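Local coordinates for acyl carrier protein (Thermotoga maritima, PDB 1VKU) that probably carries the growing acyl chain during fatty acid biosynthesis, on a phosphopantetheine arm attached to a serine, at residues M13-L18 with L82-I87; K32-V37 with L46-I51; D52-V57 with E71-I76. All coordinates share one frame; numbering follows the deposited sequence. Where two conformers were deposited one is given.

Interaction 1: M13-L18 with L82-I87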
HETATM    1  N   MSE A  13      -7.910 -13.008  -6.215  1.00 23.89           N
HETATM    2  CA  MSE A  13      -8.312 -11.802  -5.470  1.00 24.01           C
HETATM    3  C   MSE A  13      -7.174 -11.108  -4.713  1.00 26.31           C
HETATM    4  O   MSE A  13      -7.406 -10.460  -3.688  1.00 27.21           O
HETATM    5  CB  MSE A  13      -9.475 -12.104  -4.528  1.00 22.56           C
HETATM    6  CG  MSE A  13     -10.839 -12.417  -5.147  1.00 20.32           C
HETATM    7 SE   MSE A  13     -11.182 -11.819  -7.013  1.00 40.71          SE
HETATM    8  CE  MSE A  13     -13.184 -11.236  -6.999  1.00 42.55           C
ATOM      9  N   GLU A  14      -5.939 -11.245  -5.196  1.00 30.00           N
ATOM     10  CA  GLU A  14      -4.783 -10.645  -4.520  1.00 29.73           C
ATOM     11  C   GLU A  14      -4.853  -9.119  -4.492  1.00 28.10           C
ATOM     12  O   GLU A  14      -4.495  -8.534  -3.509  1.00 25.21           O
ATOM     13  CB  GLU A  14      -3.450 -11.092  -5.130  1.00 31.91           C
ATOM     14  CG  GLU A  14      -3.191 -10.527  -6.528  1.00 35.26           C
ATOM     15  CD  GLU A  14      -1.889 -11.020  -7.153  1.00 37.55           C
ATOM     16  OE1 GLU A  14      -1.040 -11.581  -6.394  1.00 47.67           O
ATOM     17  OE2 GLU A  14      -1.726 -10.838  -8.401  1.00 41.30           O
ATOM     18  N   ARG A  15      -5.328  -8.480  -5.559  1.00 25.83           N
ATOM     19  CA  ARG A  15      -5.393  -7.024  -5.582  1.00 25.08           C
ATOM     20  C   ARG A  15      -6.500  -6.527  -4.656  1.00 28.55           C
ATOM     21  O   ARG A  15      -6.257  -5.616  -3.871  1.00 29.45           O
ATOM     22  CB  ARG A  15      -5.600  -6.496  -7.003  1.00 25.41           C
ATOM     23  CG  ARG A  15      -4.507  -6.918  -7.972  1.00 21.62           C
ATOM     24  CD  ARG A  15      -4.564  -6.199  -9.350  1.00 23.99           C
ATOM     25  NE  ARG A  15      -3.985  -4.878  -9.207  1.00 27.22           N
ATOM     26  CZ  ARG A  15      -2.669  -4.638  -9.126  1.00 39.08           C
ATOM     27  NH1 ARG A  15      -1.794  -5.639  -9.246  1.00 32.75           N
ATOM     28  NH2 ARG A  15      -2.216  -3.392  -8.942  1.00 32.78           N
ATOM     29  N   LYS A  16      -7.701  -7.121  -4.753  1.00 25.99           N
ATOM     30  CA  LYS A  16      -8.817  -6.784  -3.865  1.00 25.22           C
ATOM     31  C   LYS A  16      -8.392  -6.877  -2.417  1.00 25.13           C
ATOM     32  O   LYS A  16      -8.753  -6.027  -1.625  1.00 27.99           O
ATOM     33  CB  LYS A  16     -10.071  -7.628  -4.147  0.65 24.61           C
ATOM     34  CG  LYS A  16     -10.556  -7.464  -5.605  0.65 28.03           C
ATOM     35  CD  LYS A  16     -12.028  -7.786  -5.851  0.65 25.95           C
ATOM     36  CE  LYS A  16     -12.387  -7.338  -7.279  0.65 24.20           C
ATOM     37  NZ  LYS A  16     -13.682  -7.863  -7.775  0.65 22.44           N
ATOM     38  N   LYS A  17      -7.658  -7.931  -2.080  1.00 26.31           N
ATOM     39  CA  LYS A  17      -7.217  -8.164  -0.719  1.00 26.12           C
ATOM     40  C   LYS A  17      -6.227  -7.104  -0.231  1.00 26.12           C
ATOM     41  O   LYS A  17      -6.361  -6.602   0.874  1.00 27.63           O
ATOM     42  CB  LYS A  17      -6.657  -9.577  -0.567  1.00 26.19           C
ATOM     43  CG  LYS A  17      -7.702 -10.707  -0.657  1.00 21.78           C
ATOM     44  CD  LYS A  17      -7.014 -12.040  -0.557  1.00 27.63           C
ATOM     45  CE  LYS A  17      -7.988 -13.168  -0.664  1.00 28.37           C
ATOM     46  NZ  LYS A  17      -7.240 -14.423  -0.564  1.00 29.79           N
ATOM     47  N   LEU A  18      -5.249  -6.754  -1.057  1.00 26.48           N
ATOM     48  CA  LEU A  18      -4.304  -5.695  -0.701  1.00 26.63           C
ATOM     49  C   LEU A  18      -4.927  -4.307  -0.678  1.00 27.04           C
ATOM     50  O   LEU A  18      -4.553  -3.485   0.132  1.00 27.38           O
ATOM     51  CB  LEU A  18      -3.065  -5.729  -1.589  1.00 26.89           C
ATOM     52  CG  LEU A  18      -2.244  -7.008  -1.392  1.00 24.56           C
ATOM     53  CD1 LEU A  18      -1.205  -7.100  -2.459  1.00 27.09           C
ATOM     54  CD2 LEU A  18      -1.601  -7.049  -0.023  1.00 28.39           C
ATOM     55  N   LEU A  82       1.709   0.955  -4.998  1.00 27.94           N
ATOM     56  CA  LEU A  82       1.980   0.245  -3.752  1.00 30.78           C
ATOM     57  C   LEU A  82       1.501  -1.209  -3.805  1.00 28.50           C
ATOM     58  O   LEU A  82       2.210  -2.100  -3.360  1.00 29.20           O
ATOM     59  CB  LEU A  82       1.352   0.970  -2.576  1.00 28.35           C
ATOM     60  CG  LEU A  82       1.398   0.207  -1.266  1.00 34.04           C
ATOM     61  CD1 LEU A  82       2.824   0.065  -0.781  1.00 29.05           C
ATOM     62  CD2 LEU A  82       0.581   0.953  -0.268  1.00 37.82           C
ATOM     63  N   ILE A  83       0.326  -1.441  -4.387  1.00 27.80           N
ATOM     64  CA  ILE A  83      -0.214  -2.784  -4.534  1.00 27.17           C
ATOM     65  C   ILE A  83       0.790  -3.610  -5.352  1.00 27.38           C
ATOM     66  O   ILE A  83       1.122  -4.732  -4.997  1.00 27.34           O
ATOM     67  CB  ILE A  83      -1.607  -2.746  -5.243  1.00 27.43           C
ATOM     68  CG1 ILE A  83      -2.656  -1.908  -4.474  1.00 26.16           C
ATOM     69  CG2 ILE A  83      -2.131  -4.162  -5.538  1.00 30.22           C
ATOM     70  CD1 ILE A  83      -2.705  -2.135  -2.940  1.00 40.18           C
ATOM     71  N   ASP A  84       1.294  -3.015  -6.420  1.00 27.78           N
ATOM     72  CA  ASP A  84       2.213  -3.686  -7.323  1.00 30.27           C
ATOM     73  C   ASP A  84       3.526  -4.044  -6.645  1.00 28.69           C
ATOM     74  O   ASP A  84       4.035  -5.135  -6.816  1.00 28.82           O
ATOM     75  CB  ASP A  84       2.511  -2.796  -8.517  1.00 30.62           C
ATOM     76  CG  ASP A  84       1.426  -2.849  -9.593  1.00 40.67           C
ATOM     77  OD1 ASP A  84       0.484  -3.685  -9.514  1.00 41.39           O
ATOM     78  OD2 ASP A  84       1.452  -2.066 -10.574  1.00 47.38           O
ATOM     79  N   ILE A  85       4.072  -3.110  -5.885  1.00 31.08           N
ATOM     80  CA  ILE A  85       5.302  -3.342  -5.169  1.00 31.69           C
ATOM     81  C   ILE A  85       5.137  -4.492  -4.192  1.00 30.62           C
ATOM     82  O   ILE A  85       5.945  -5.396  -4.188  1.00 32.21           O
ATOM     83  CB  ILE A  85       5.769  -2.050  -4.481  1.00 33.74           C
ATOM     84  CG1 ILE A  85       6.462  -1.162  -5.518  1.00 38.04           C
ATOM     85  CG2 ILE A  85       6.747  -2.349  -3.351  1.00 34.68           C
ATOM     86  CD1 ILE A  85       6.416   0.312  -5.206  1.00 41.27           C
ATOM     87  N   VAL A  86       4.095  -4.451  -3.371  1.00 29.75           N
ATOM     88  CA  VAL A  86       3.789  -5.510  -2.394  1.00 28.18           C
ATOM     89  C   VAL A  86       3.637  -6.895  -3.036  1.00 27.70           C
ATOM     90  O   VAL A  86       4.306  -7.832  -2.619  1.00 29.03           O
ATOM     91  CB  VAL A  86       2.563  -5.139  -1.527  1.00 29.33           C
ATOM     92  CG1 VAL A  86       2.115  -6.314  -0.654  1.00 25.76           C
ATOM     93  CG2 VAL A  86       2.899  -3.921  -0.651  1.00 22.87           C
ATOM     94  N   ILE A  87       2.806  -7.021  -4.072  1.00 28.71           N
ATOM     95  CA  ILE A  87       2.762  -8.274  -4.856  1.00 27.77           C
ATOM     96  C   ILE A  87       4.136  -8.753  -5.311  1.00 29.32           C
ATOM     97  O   ILE A  87       4.457  -9.937  -5.163  1.00 28.78           O
ATOM     98  CB  ILE A  87       1.798  -8.150  -6.065  1.00 26.24           C
ATOM     99  CG1 ILE A  87       0.352  -8.099  -5.580  1.00 23.32           C
ATOM    100  CG2 ILE A  87       1.971  -9.324  -7.008  1.00 28.45           C
ATOM    101  CD1 ILE A  87      -0.630  -7.447  -6.554  1.00 33.04           C
TER
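R15 reaches across from the start of helix 14-28 to D84 on helix 79-92 and sets both terminal nitrogens on one carboxylate oxygen. R15 NH2 lies 2.8 Å from D84 OD1 and R15 NH1 3.0 Å from the same atom, with N-H...O angles of 146° and 135°. OD1 sits near the guanidinium plane; NH1 meets it nearly along the C-O axis, NH2 from above the carboxylate plane, the two flat groups being turned 64° apart. One face of the guanidinium rests on I83, whose CG2 comes 3.5 Å from R15 NH2, while I87 CD1 lies 3.4 Å from R15 NH1. Beneath this polar layer L18 carries the apolar part: CD1 packs 3.6 Å from I87 CG1, CD2 meets V86 CG1, and CB lies near I83 CD1. The E14 carboxylate lies over I87, E14 OE1 being 3.8 Å from I87 CG2. Further out, R15 NE makes a salt bridge with E39 OE2, and on helix 50-64 L18 packs on F64 and V86 on F60. The contact thus joins the first and last helices of the acyl carrier protein bundle, and the two acidic partners would be expected to offset the R15 charge where it lies against I83 and I87.

Interaction 2: K32-V37 with L46-I51; sequences KDLETV and LGFDSI
K32 and L34 reach from the loop after helix 14-28 to the turn that leads into helix 50-64. In the conformer described, the K32 side chain leaves CB with CG anti to the backbone N (chi1 -173°), and CG passes 4.3 Å from F48 CZ. The chain bends at chi2 (41°) and runs extended to CE, which passes 3.3 Å from L46 O. A second bend, at chi4, places NZ, and K32 NZ donates a hydrogen bond of 2.8 Å to L46 O, in the carbonyl plane and on a lone pair, with a C=O...N angle of 144°; G47 O lies 3.6 Å from K32 NZ. K32-V37 and the first part of L46-I51 belong to the long connection between the first two helices of the four-helix acyl carrier protein fold. L46-I51 ends in the first turn of helix 50-64 with S50, the predicted attachment serine, which carries no phosphopantetheine here. Just before it, D49 takes the N-cap position, its OD1 accepting from D52 N. L34 meets F48 tip to tip, L34 CD2 standing 4.0 Å from F48 CE1 at the ring edge, and the same CD2 lies 4.3 Å from L46 CB. L34 packs also on F22 and A26 of helix 14-28, while F43 meets the F48 ring edge-to-face.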
ATOM      1  N   LYS A  32      -7.779   7.524   8.932  1.00 27.01           N
ATOM      2  CA  LYS A  32      -8.214   8.066   7.655  1.00 26.68           C
ATOM      3  C   LYS A  32      -9.293   7.116   7.176  1.00 29.68           C
ATOM      4  O   LYS A  32      -9.051   5.930   7.066  1.00 29.04           O
ATOM      5  CB  LYS A  32      -7.019   8.131   6.683  0.65 26.77           C
ATOM      6  CG  LYS A  32      -7.263   8.832   5.354  0.65 25.84           C
ATOM      7  CD  LYS A  32      -8.107  10.105   5.482  0.65 26.97           C
ATOM      8  CE  LYS A  32      -7.997  10.952   4.213  0.65 28.15           C
ATOM      9  NZ  LYS A  32      -6.565  11.246   3.943  0.65 27.32           N
ATOM     10  N   ASP A  33     -10.497   7.623   6.934  1.00 31.13           N
ATOM     11  CA  ASP A  33     -11.588   6.806   6.438  1.00 32.30           C
ATOM     12  C   ASP A  33     -11.608   6.991   4.936  1.00 33.23           C
ATOM     13  O   ASP A  33     -11.859   8.082   4.458  1.00 34.16           O
ATOM     14  CB  ASP A  33     -12.899   7.304   7.050  1.00 33.40           C
ATOM     15  CG  ASP A  33     -14.117   6.548   6.546  1.00 45.37           C
ATOM     16  OD1 ASP A  33     -13.986   5.350   6.217  1.00 53.80           O
ATOM     17  OD2 ASP A  33     -15.262   7.068   6.451  1.00 54.56           O
ATOM     18  N   LEU A  34     -11.341   5.938   4.184  1.00 35.78           N
ATOM     19  CA  LEU A  34     -11.303   6.037   2.722  1.00 36.28           C
ATOM     20  C   LEU A  34     -12.552   5.474   2.054  1.00 40.33           C
ATOM     21  O   LEU A  34     -13.011   5.979   1.022  1.00 41.45           O
ATOM     22  CB  LEU A  34     -10.074   5.317   2.188  1.00 32.46           C
ATOM     23  CG  LEU A  34      -8.734   5.907   2.605  1.00 35.05           C
ATOM     24  CD1 LEU A  34      -7.634   4.999   2.114  1.00 31.89           C
ATOM     25  CD2 LEU A  34      -8.533   7.350   2.091  1.00 37.69           C
ATOM     26  N   GLU A  35     -13.088   4.422   2.669  1.00 44.25           N
ATOM     27  CA  GLU A  35     -14.202   3.628   2.146  1.00 47.13           C
ATOM     28  C   GLU A  35     -13.950   3.036   0.743  1.00 48.71           C
ATOM     29  O   GLU A  35     -13.475   1.908   0.674  1.00 49.69           O
ATOM     30  CB  GLU A  35     -15.553   4.352   2.273  1.00 47.11           C
ATOM     31  CG  GLU A  35     -16.714   3.395   2.513  1.00 46.16           C
ATOM     32  N   THR A  36     -14.228   3.760  -0.355  1.00 49.52           N
ATOM     33  CA  THR A  36     -14.159   3.128  -1.701  1.00 47.87           C
ATOM     34  C   THR A  36     -12.973   3.537  -2.553  1.00 45.54           C
ATOM     35  O   THR A  36     -13.061   4.470  -3.349  1.00 45.64           O
ATOM     36  CB  THR A  36     -15.461   3.296  -2.510  1.00 48.73           C
ATOM     37  OG1 THR A  36     -16.543   2.656  -1.823  1.00 55.88           O
ATOM     38  CG2 THR A  36     -15.380   2.485  -3.819  1.00 51.86           C
ATOM     39  N   VAL A  37     -11.890   2.781  -2.416  1.00 41.46           N
ATOM     40  CA  VAL A  37     -10.635   3.056  -3.077  1.00 37.88           C
ATOM     41  C   VAL A  37     -10.562   2.511  -4.509  1.00 36.46           C
ATOM     42  O   VAL A  37     -10.841   1.336  -4.746  1.00 35.53           O
ATOM     43  CB  VAL A  37      -9.487   2.502  -2.211  1.00 38.35           C
ATOM     44  CG1 VAL A  37      -8.192   2.435  -2.967  1.00 39.85           C
ATOM     45  CG2 VAL A  37      -9.337   3.360  -0.962  1.00 33.15           C
ATOM     46  N   LEU A  46      -5.784  11.167  -2.337  1.00 30.81           N
ATOM     47  CA  LEU A  46      -6.431  10.560  -1.168  1.00 31.94           C
ATOM     48  C   LEU A  46      -6.094  11.273   0.137  1.00 32.28           C
ATOM     49  O   LEU A  46      -6.571  10.877   1.200  1.00 35.82           O
ATOM     50  CB  LEU A  46      -6.078   9.078  -1.052  1.00 29.29           C
ATOM     51  CG  LEU A  46      -6.623   8.246  -2.200  1.00 27.19           C
ATOM     52  CD1 LEU A  46      -6.424   6.801  -1.888  1.00 29.83           C
ATOM     53  CD2 LEU A  46      -8.098   8.527  -2.405  1.00 29.34           C
ATOM     54  N   GLY A  47      -5.280  12.326   0.042  1.00 31.90           N
ATOM     55  CA  GLY A  47      -4.793  13.085   1.196  1.00 30.86           C
ATOM     56  C   GLY A  47      -3.603  12.488   1.921  1.00 30.05           C
ATOM     57  O   GLY A  47      -3.430  12.734   3.092  1.00 30.96           O
ATOM     58  N   PHE A  48      -2.800  11.674   1.247  1.00 30.62           N
ATOM     59  CA  PHE A  48      -1.598  11.134   1.879  1.00 30.81           C
ATOM     60  C   PHE A  48      -0.429  11.958   1.396  1.00 32.28           C
ATOM     61  O   PHE A  48      -0.216  12.084   0.184  1.00 36.07           O
ATOM     62  CB  PHE A  48      -1.359   9.673   1.485  1.00 32.18           C
ATOM     63  CG  PHE A  48      -2.335   8.700   2.087  1.00 31.88           C
ATOM     64  CD1 PHE A  48      -3.658   8.637   1.628  1.00 36.89           C
ATOM     65  CD2 PHE A  48      -1.929   7.815   3.066  1.00 36.13           C
ATOM     66  CE1 PHE A  48      -4.562   7.719   2.181  1.00 34.28           C
ATOM     67  CE2 PHE A  48      -2.817   6.895   3.625  1.00 38.22           C
ATOM     68  CZ  PHE A  48      -4.129   6.843   3.191  1.00 34.86           C
ATOM     69  N   ASP A  49       0.338  12.516   2.319  1.00 28.66           N
ATOM     70  CA  ASP A  49       1.567  13.185   1.923  1.00 27.88           C
ATOM     71  C   ASP A  49       2.742  12.200   1.957  1.00 28.43           C
ATOM     72  O   ASP A  49       2.554  11.007   2.151  1.00 27.05           O
ATOM     73  CB  ASP A  49       1.827  14.445   2.750  1.00 27.69           C
ATOM     74  CG  ASP A  49       2.326  14.149   4.164  1.00 28.16           C
ATOM     75  OD1 ASP A  49       2.386  12.979   4.579  1.00 35.46           O
ATOM     76  OD2 ASP A  49       2.704  15.037   4.947  1.00 36.44           O
ATOM     77  N   SER A  50       3.946  12.714   1.741  1.00 27.07           N
ATOM     78  CA  SER A  50       5.121  11.879   1.548  1.00 27.82           C
ATOM     79  C   SER A  50       5.421  11.089   2.814  1.00 28.92           C
ATOM     80  O   SER A  50       5.845   9.936   2.733  1.00 29.78           O
ATOM     81  CB  SER A  50       6.328  12.724   1.110  1.00 26.24           C
ATOM     82  OG  SER A  50       6.626  13.736   2.078  1.00 32.53           O
ATOM     83  N   ILE A  51       5.168  11.714   3.968  1.00 28.06           N
ATOM     84  CA  ILE A  51       5.374  11.114   5.279  1.00 28.56           C
ATOM     85  C   ILE A  51       4.334  10.035   5.516  1.00 28.06           C
ATOM     86  O   ILE A  51       4.641   9.014   6.088  1.00 29.35           O
ATOM     87  CB  ILE A  51       5.298  12.174   6.393  1.00 28.02           C
ATOM     88  CG1 ILE A  51       6.430  13.204   6.242  1.00 26.30           C
ATOM     89  CG2 ILE A  51       5.340  11.504   7.768  1.00 32.46           C
ATOM     90  CD1 ILE A  51       6.389  14.315   7.262  1.00 27.65           C
TER

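Interaction 3: D52-V57 with E71-I76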
ATOM      1  N   ASP A  52       3.111  10.269   5.068  1.00 28.87           N
ATOM      2  CA  ASP A  52       2.061   9.267   5.191  1.00 31.39           C
ATOM      3  C   ASP A  52       2.386   8.025   4.351  1.00 30.28           C
ATOM      4  O   ASP A  52       2.099   6.910   4.769  1.00 32.08           O
ATOM      5  CB  ASP A  52       0.726   9.811   4.709  1.00 30.52           C
ATOM      6  CG  ASP A  52       0.142  10.847   5.621  1.00 29.16           C
ATOM      7  OD1 ASP A  52       0.400  10.835   6.851  1.00 33.43           O
ATOM      8  OD2 ASP A  52      -0.619  11.716   5.170  1.00 32.03           O
ATOM      9  N   VAL A  53       2.924   8.231   3.151  1.00 30.75           N
ATOM     10  CA  VAL A  53       3.336   7.117   2.314  1.00 27.00           C
ATOM     11  C   VAL A  53       4.404   6.267   3.003  1.00 29.02           C
ATOM     12  O   VAL A  53       4.310   5.053   2.967  1.00 28.98           O
ATOM     13  CB  VAL A  53       3.777   7.559   0.942  1.00 27.39           C
ATOM     14  CG1 VAL A  53       4.412   6.394   0.188  1.00 26.90           C
ATOM     15  CG2 VAL A  53       2.578   8.077   0.184  1.00 28.98           C
ATOM     16  N   ILE A  54       5.408   6.902   3.611  1.00 27.53           N
ATOM     17  CA  ILE A  54       6.432   6.202   4.410  1.00 28.14           C
ATOM     18  C   ILE A  54       5.804   5.392   5.559  1.00 27.95           C
ATOM     19  O   ILE A  54       6.164   4.241   5.746  1.00 29.30           O
ATOM     20  CB  ILE A  54       7.480   7.199   4.954  1.00 27.80           C
ATOM     21  CG1 ILE A  54       8.307   7.772   3.818  1.00 25.38           C
ATOM     22  CG2 ILE A  54       8.350   6.560   6.051  1.00 28.73           C
ATOM     23  CD1 ILE A  54       9.111   9.005   4.171  1.00 26.94           C
ATOM     24  N   ASP A  55       4.867   5.981   6.308  1.00 26.67           N
ATOM     25  CA  ASP A  55       4.203   5.259   7.398  1.00 26.10           C
ATOM     26  C   ASP A  55       3.415   4.079   6.839  1.00 26.79           C
ATOM     27  O   ASP A  55       3.519   2.972   7.333  1.00 26.92           O
ATOM     28  CB  ASP A  55       3.264   6.153   8.202  1.00 27.12           C
ATOM     29  CG  ASP A  55       3.988   7.037   9.196  1.00 29.67           C
ATOM     30  OD1 ASP A  55       4.866   6.558   9.969  1.00 35.10           O
ATOM     31  OD2 ASP A  55       3.708   8.249   9.296  1.00 34.75           O
ATOM     32  N   LEU A  56       2.610   4.324   5.815  1.00 26.04           N
ATOM     33  CA  LEU A  56       1.884   3.258   5.117  1.00 31.00           C
ATOM     34  C   LEU A  56       2.796   2.103   4.683  1.00 29.50           C
ATOM     35  O   LEU A  56       2.463   0.944   4.902  1.00 29.94           O
ATOM     36  CB  LEU A  56       1.164   3.817   3.891  1.00 31.33           C
ATOM     37  CG  LEU A  56       0.190   2.921   3.142  1.00 37.72           C
ATOM     38  CD1 LEU A  56      -0.971   2.535   4.022  1.00 40.80           C
ATOM     39  CD2 LEU A  56      -0.280   3.708   1.970  1.00 42.23           C
ATOM     40  N   VAL A  57       3.945   2.428   4.099  1.00 29.84           N
ATOM     41  CA  VAL A  57       4.892   1.415   3.594  1.00 28.42           C
ATOM     42  C   VAL A  57       5.444   0.597   4.771  1.00 30.12           C
ATOM     43  O   VAL A  57       5.471  -0.625   4.702  1.00 32.41           O
ATOM     44  CB  VAL A  57       6.011   2.063   2.736  1.00 27.31           C
ATOM     45  CG1 VAL A  57       7.188   1.130   2.521  1.00 27.56           C
ATOM     46  CG2 VAL A  57       5.446   2.556   1.383  1.00 27.85           C
ATOM     47  N   GLU A  71      14.323   3.954  -2.440  1.00 28.92           N
ATOM     48  CA  GLU A  71      14.200   4.397  -3.804  1.00 31.20           C
ATOM     49  C   GLU A  71      12.829   4.061  -4.370  1.00 30.29           C
ATOM     50  O   GLU A  71      12.250   4.873  -5.081  1.00 33.04           O
ATOM     51  CB  GLU A  71      15.309   3.805  -4.681  1.00 32.51           C
ATOM     52  CG  GLU A  71      15.214   2.296  -4.863  1.00 38.90           C
ATOM     53  N   GLU A  72      12.317   2.869  -4.063  1.00 30.20           N
ATOM     54  CA  GLU A  72      11.002   2.429  -4.528  1.00 29.99           C
ATOM     55  C   GLU A  72       9.879   3.238  -3.870  1.00 31.15           C
ATOM     56  O   GLU A  72       8.880   3.557  -4.517  1.00 33.32           O
ATOM     57  CB  GLU A  72      10.790   0.939  -4.233  1.00 29.08           C
ATOM     58  CG  GLU A  72      11.886   0.015  -4.744  1.00 37.82           C
ATOM     59  CD  GLU A  72      11.951  -1.304  -3.972  1.00 50.05           C
ATOM     60  OE1 GLU A  72      11.511  -1.356  -2.808  1.00 57.89           O
ATOM     61  OE2 GLU A  72      12.461  -2.301  -4.514  1.00 53.40           O
ATOM     62  N   ILE A  73      10.026   3.551  -2.581  1.00 29.53           N
ATOM     63  CA  ILE A  73       9.029   4.359  -1.872  1.00 28.31           C
ATOM     64  C   ILE A  73       8.853   5.687  -2.578  1.00 29.44           C
ATOM     65  O   ILE A  73       7.726   6.109  -2.808  1.00 29.16           O
ATOM     66  CB  ILE A  73       9.446   4.633  -0.408  1.00 30.10           C
ATOM     67  CG1 ILE A  73       9.512   3.333   0.402  1.00 33.14           C
ATOM     68  CG2 ILE A  73       8.474   5.644   0.221  1.00 25.83           C
ATOM     69  CD1 ILE A  73      10.103   3.465   1.861  1.00 30.34           C
ATOM     70  N   SER A  74       9.966   6.328  -2.942  1.00 30.92           N
ATOM     71  CA  SER A  74       9.937   7.671  -3.527  1.00 33.47           C
ATOM     72  C   SER A  74       9.254   7.760  -4.893  1.00 34.58           C
ATOM     73  O   SER A  74       8.931   8.847  -5.354  1.00 36.68           O
ATOM     74  CB  SER A  74      11.351   8.247  -3.632  1.00 33.47           C
ATOM     75  OG  SER A  74      12.114   7.507  -4.542  1.00 32.93           O
ATOM     76  N   LYS A  75       9.047   6.614  -5.527  1.00 34.24           N
ATOM     77  CA  LYS A  75       8.497   6.533  -6.871  1.00 30.65           C
ATOM     78  C   LYS A  75       6.986   6.241  -6.831  1.00 30.95           C
ATOM     79  O   LYS A  75       6.314   6.254  -7.856  1.00 33.40           O
ATOM     80  CB  LYS A  75       9.220   5.415  -7.637  1.00 29.91           C
ATOM     81  CG  LYS A  75      10.690   5.697  -8.033  1.00 34.06           C
ATOM     82  CD  LYS A  75      11.355   4.468  -8.723  1.00 30.83           C
ATOM     83  N   ILE A  76       6.469   5.948  -5.651  1.00 31.33           N
ATOM     84  CA  ILE A  76       5.056   5.606  -5.441  1.00 32.14           C
ATOM     85  C   ILE A  76       4.205   6.854  -5.651  1.00 34.69           C
ATOM     86  O   ILE A  76       4.446   7.887  -5.015  1.00 36.71           O
ATOM     87  CB  ILE A  76       4.867   5.033  -4.005  1.00 32.99           C
ATOM     88  CG1 ILE A  76       5.378   3.593  -3.926  1.00 25.99           C
ATOM     89  CG2 ILE A  76       3.408   5.077  -3.573  1.00 34.23           C
ATOM     90  CD1 ILE A  76       5.378   2.995  -2.544  1.00 33.38           C
TER
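V53, I54 and V57 pack against I73 and I76 in a wholly apolar contact between helix 50-64 and the short helix 70-73, with the turn that follows it. In the four-helix bundle of acyl carrier proteins this short helix lies beside the long second one, whose first turn holds S50, the predicted phosphopantetheine site. No hydrogen bond crosses between the segments. I73 does most of the touching: its CG2 lies 4.1 Å from V53 CG1 and 4.2 Å from I54 CG1, while its CD1 reaches V57 CG1 at 3.8 Å. The two ends of I73 thus span one turn of the opposing helix, with CG2 anti to the backbone N and CG1 beside it (chi1 -64°). I76 sits deeper and repeats the pairing with the two valines, crossing each of them obliquely. Its CG2 meets V53 CG1 at 4.1 Å. I76 also packs on F43 and on I85 of helix 79-92, linking the contact to a third helix. I54 lies at the exposed margin, its side chain about 6 Å from that of S50. A type I turn from I73 to I76 brings both isoleucines to the same helix, and within this segment S74 OG donates to E71 O at 2.7 Å. On the buried side, V57 CG2 closes against I76 CD1 at 4.0 Å.

In the fold
Interactions 2 and 3 follow one another along the chain, and both lie inside the long loop closed by interaction 1, which brings helix 14-28 and helix 79-92 together. Interaction 1 is centred about 16 Å from interaction 2 and 15 Å from interaction 3, on the opposite side of the chain's centre from each. It nevertheless touches interaction 3, where L82 packs on L56. Interactions 2 and 3, with centres about 13 Å apart, share helix 50-64 and come close where G47 O approaches D52 OD2. Together the contacts tie all four helices into one bundle, with the predicted phosphopantetheine serine, S50, in the second segment of interaction 2, at the start of helix 50-64 and about a turn before the residues that carry interaction 3.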